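PDB 2XTS: sulfite dehydrogenase from Paracoccus pantotrophus, which oxidises protein-bound sulfur as the molybdenum-containing partner of a cytochrome in the sulfane dehydrogenase complex SoxCD, probably passing the electrons on to heme. Local coordinates for residues Pro271-Pro276 and Gln374-Lys379. Numbering follows the deposited sequence.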
ATOM      1  N   PRO A 271       1.477  20.413  11.091  1.00  9.44           N
ATOM      2  CA  PRO A 271       0.451  21.328  10.581  1.00  9.77           C
ATOM      3  C   PRO A 271       0.763  21.785   9.161  1.00  9.14           C
ATOM      4  O   PRO A 271       1.923  21.840   8.760  1.00  9.90           O
ATOM      5  CB  PRO A 271       0.524  22.534  11.543  1.00 10.68           C
ATOM      6  CG  PRO A 271       1.256  22.081  12.704  1.00 10.37           C
ATOM      7  CD  PRO A 271       2.182  20.988  12.245  1.00  9.81           C
ATOM      8  N   SER A 272      -0.285  22.108   8.421  1.00  8.08           N
ATOM      9  CA  SER A 272      -0.163  22.654   7.076  1.00  7.82           C
ATOM     10  C   SER A 272      -1.499  23.342   6.773  1.00  7.61           C
ATOM     11  O   SER A 272      -2.437  23.223   7.560  1.00  7.78           O
ATOM     12  CB  SER A 272       0.194  21.559   6.052  1.00  9.04           C
ATOM     13  OG  SER A 272      -0.853  20.600   5.952  1.00  8.87           O
ATOM     14  N   PRO A 273      -1.625  24.035   5.626  1.00  8.20           N
ATOM     15  CA  PRO A 273      -2.873  24.794   5.440  1.00  7.66           C
ATOM     16  C   PRO A 273      -4.171  23.984   5.483  1.00  8.01           C
ATOM     17  O   PRO A 273      -5.178  24.499   5.950  1.00  9.14           O
ATOM     18  CB  PRO A 273      -2.678  25.452   4.072  1.00  8.30           C
ATOM     19  CG  PRO A 273      -1.176  25.663   4.017  1.00  8.75           C
ATOM     20  CD  PRO A 273      -0.587  24.416   4.648  1.00  7.89           C
ATOM     21  N   GLN A 274      -4.152  22.745   5.002  1.00  8.03           N
ATOM     22  CA  GLN A 274      -5.314  21.872   5.057  1.00  8.14           C
ATOM     23  C   GLN A 274      -5.440  21.148   6.388  1.00  7.43           C
ATOM     24  O   GLN A 274      -6.381  20.383   6.554  1.00  8.20           O
ATOM     25  CB  GLN A 274      -5.215  20.808   3.954  1.00  7.20           C
ATOM     26  CG  GLN A 274      -5.280  21.331   2.527  1.00  6.43           C
ATOM     27  CD  GLN A 274      -4.671  20.346   1.561  1.00  7.20           C
ATOM     28  OE1 GLN A 274      -3.454  20.144   1.564  1.00  7.29           O
ATOM     29  NE2 GLN A 274      -5.517  19.696   0.739  1.00  7.07           N
ATOM     30  N   VAL A 275      -4.471  21.303   7.289  1.00  7.55           N
ATOM     31  CA  VAL A 275      -4.437  20.616   8.574  1.00  8.06           C
ATOM     32  C   VAL A 275      -4.181  21.660   9.675  1.00  8.37           C
ATOM     33  O   VAL A 275      -3.095  21.743  10.264  1.00  9.38           O
ATOM     34  CB  VAL A 275      -3.342  19.524   8.621  1.00  8.60           C
ATOM     35  CG1 VAL A 275      -3.489  18.674   9.896  1.00 11.01           C
ATOM     36  CG2 VAL A 275      -3.371  18.653   7.393  1.00  9.83           C
ATOM     37  N   PRO A 276      -5.173  22.512   9.925  1.00  9.86           N
ATOM     38  CA  PRO A 276      -5.045  23.501  10.998  1.00  9.96           C
ATOM     39  C   PRO A 276      -4.976  22.880  12.374  1.00 10.42           C
ATOM     40  O   PRO A 276      -5.416  21.743  12.563  1.00 11.08           O
ATOM     41  CB  PRO A 276      -6.337  24.296  10.869  1.00 10.63           C
ATOM     42  CG  PRO A 276      -7.302  23.331  10.294  1.00 11.45           C
ATOM     43  CD  PRO A 276      -6.501  22.561   9.308  1.00 10.57           C
ATOM     44  N   GLN A 374      10.063  24.906   2.233  1.00  8.59           N
ATOM     45  CA  GLN A 374       8.709  25.407   2.400  1.00  9.15           C
ATOM     46  C   GLN A 374       8.528  26.000   3.799  1.00  9.11           C
ATOM     47  O   GLN A 374       9.003  25.430   4.782  1.00 12.20           O
ATOM     48  CB  GLN A 374       7.723  24.232   2.226  1.00  9.23           C
ATOM     49  CG  GLN A 374       6.264  24.605   2.459  1.00  8.98           C
ATOM     50  CD  GLN A 374       5.710  25.588   1.441  1.00  9.02           C
ATOM     51  OE1 GLN A 374       5.245  26.698   1.774  1.00 11.36           O
ATOM     52  NE2 GLN A 374       5.775  25.211   0.200  1.00  9.65           N
ATOM     53  N   THR A 375       7.840  27.130   3.887  1.00  8.74           N
ATOM     54  CA  THR A 375       7.522  27.769   5.154  1.00  8.57           C
ATOM     55  C   THR A 375       6.018  27.744   5.370  1.00  8.34           C
ATOM     56  O   THR A 375       5.242  28.072   4.462  1.00  8.35           O
ATOM     57  CB  THR A 375       7.957  29.229   5.141  1.00  9.47           C
ATOM     58  OG1 THR A 375       9.342  29.317   4.780  1.00 10.47           O
ATOM     59  CG2 THR A 375       7.754  29.908   6.499  1.00 10.67           C
ATOM     60  N   TRP A 376       5.603  27.365   6.577  1.00  8.22           N
ATOM     61  CA  TRP A 376       4.214  27.527   7.000  1.00  7.95           C
ATOM     62  C   TRP A 376       4.123  28.579   8.105  1.00  8.52           C
ATOM     63  O   TRP A 376       4.831  28.493   9.124  1.00  9.31           O
ATOM     64  CB  TRP A 376       3.604  26.249   7.595  1.00  8.08           C
ATOM     65  CG  TRP A 376       3.606  25.038   6.730  1.00  7.84           C
ATOM     66  CD1 TRP A 376       3.993  23.796   7.135  1.00  7.95           C
ATOM     67  CD2 TRP A 376       3.202  24.898   5.345  1.00  7.28           C
ATOM     68  NE1 TRP A 376       3.855  22.901   6.113  1.00  8.68           N
ATOM     69  CE2 TRP A 376       3.371  23.545   5.007  1.00  7.13           C
ATOM     70  CE3 TRP A 376       2.678  25.766   4.383  1.00  8.09           C
ATOM     71  CZ2 TRP A 376       3.090  23.059   3.742  1.00  7.65           C
ATOM     72  CZ3 TRP A 376       2.385  25.280   3.134  1.00  9.02           C
ATOM     73  CH2 TRP A 376       2.592  23.949   2.822  1.00  8.13           C
ATOM     74  N   TRP A 377       3.237  29.542   7.908  1.00  8.51           N
ATOM     75  CA  TRP A 377       2.905  30.486   8.973  1.00  8.34           C
ATOM     76  C   TRP A 377       1.751  29.930   9.794  1.00  8.93           C
ATOM     77  O   TRP A 377       0.644  29.829   9.307  1.00  9.74           O
ATOM     78  CB  TRP A 377       2.555  31.842   8.371  1.00  8.80           C
ATOM     79  CG  TRP A 377       2.195  32.911   9.353  1.00  8.53           C
ATOM     80  CD1 TRP A 377       2.665  33.076  10.610  1.00 11.40           C
ATOM     81  CD2 TRP A 377       1.319  34.009   9.104  1.00 10.45           C
ATOM     82  NE1 TRP A 377       2.134  34.219  11.178  1.00 12.86           N
ATOM     83  CE2 TRP A 377       1.319  34.820  10.261  1.00 11.99           C
ATOM     84  CE3 TRP A 377       0.566  34.412   7.996  1.00 11.70           C
ATOM     85  CZ2 TRP A 377       0.555  35.982  10.359  1.00 13.19           C
ATOM     86  CZ3 TRP A 377      -0.205  35.577   8.097  1.00 13.27           C
ATOM     87  CH2 TRP A 377      -0.199  36.341   9.269  1.00 14.53           C
ATOM     88  N   VAL A 378       2.049  29.557  11.040  1.00  9.16           N
ATOM     89  CA  VAL A 378       1.033  29.113  11.986  1.00 10.25           C
ATOM     90  C   VAL A 378       0.605  30.329  12.787  1.00 10.74           C
ATOM     91  O   VAL A 378       1.413  30.945  13.467  1.00 10.66           O
ATOM     92  CB  VAL A 378       1.555  28.014  12.934  1.00  9.80           C
ATOM     93  CG1 VAL A 378       0.476  27.576  13.932  1.00 12.60           C
ATOM     94  CG2 VAL A 378       2.055  26.807  12.146  1.00 10.52           C
ATOM     95  N   LYS A 379      -0.667  30.653  12.698  1.00 11.42           N
ATOM     96  CA  LYS A 379      -1.233  31.831  13.351  1.00 13.25           C
ATOM     97  C   LYS A 379      -1.754  31.467  14.740  1.00 13.94           C
ATOM     98  O   LYS A 379      -1.904  30.299  15.075  1.00 13.86           O
ATOM     99  CB  LYS A 379      -2.327  32.464  12.481  1.00 14.27           C
ATOM    100  CG  LYS A 379      -1.773  32.917  11.128  1.00 15.86           C
ATOM    101  CD  LYS A 379      -2.784  33.588  10.220  1.00 19.69           C
ATOM    102  CE  LYS A 379      -3.675  32.594   9.535  1.00 19.43           C
ATOM    103  NZ  LYS A 379      -4.534  33.268   8.531  1.00 21.95           N
TER
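Within the immunoglobulin-like (E-set) dimerisation domain of the sulfite oxidase family, the proline-rich turn that follows strand 265-270 lies against the indole of Trp-376, on strand 375-378. Ser-272 and Pro-273 cover the same face of that indole through two CH-pi contacts. CD of Pro-273 stands 3.5 Å from the centroid of the six-membered ring of Trp-376, only 15° off its normal, while CA of Ser-272 sits 4.1 Å from the centroid of the five-membered ring. CG of Trp-376 lies anti to its own carbonyl carbon (chi1 -58°), a setting that lays one face of the indole against Ser-272 and Pro-273. Pro-271, preceded by a cis peptide bond, brings its carbonyl O within 3.3 Å of CD1 of Trp-376, but the indole NH bonds instead to the backbone O of Ile-268. A type I turn, closed by Val-275 N to Ser-272 O at 2.8 Å, shapes the loop, and the cytochrome chain packs on its Gln-274 through Pro-192 of that chain. A leucine in place of Trp-376 would probably leave Ser-272 and Pro-273 without their aromatic platform and the carbonyl of Ile-268 without its indole donor. Around this buried contact, helix 136-140 brings Cys-136 against Ser-272 and Trp-376, and strand 375-378 pairs with strands 338-346 and 384-389.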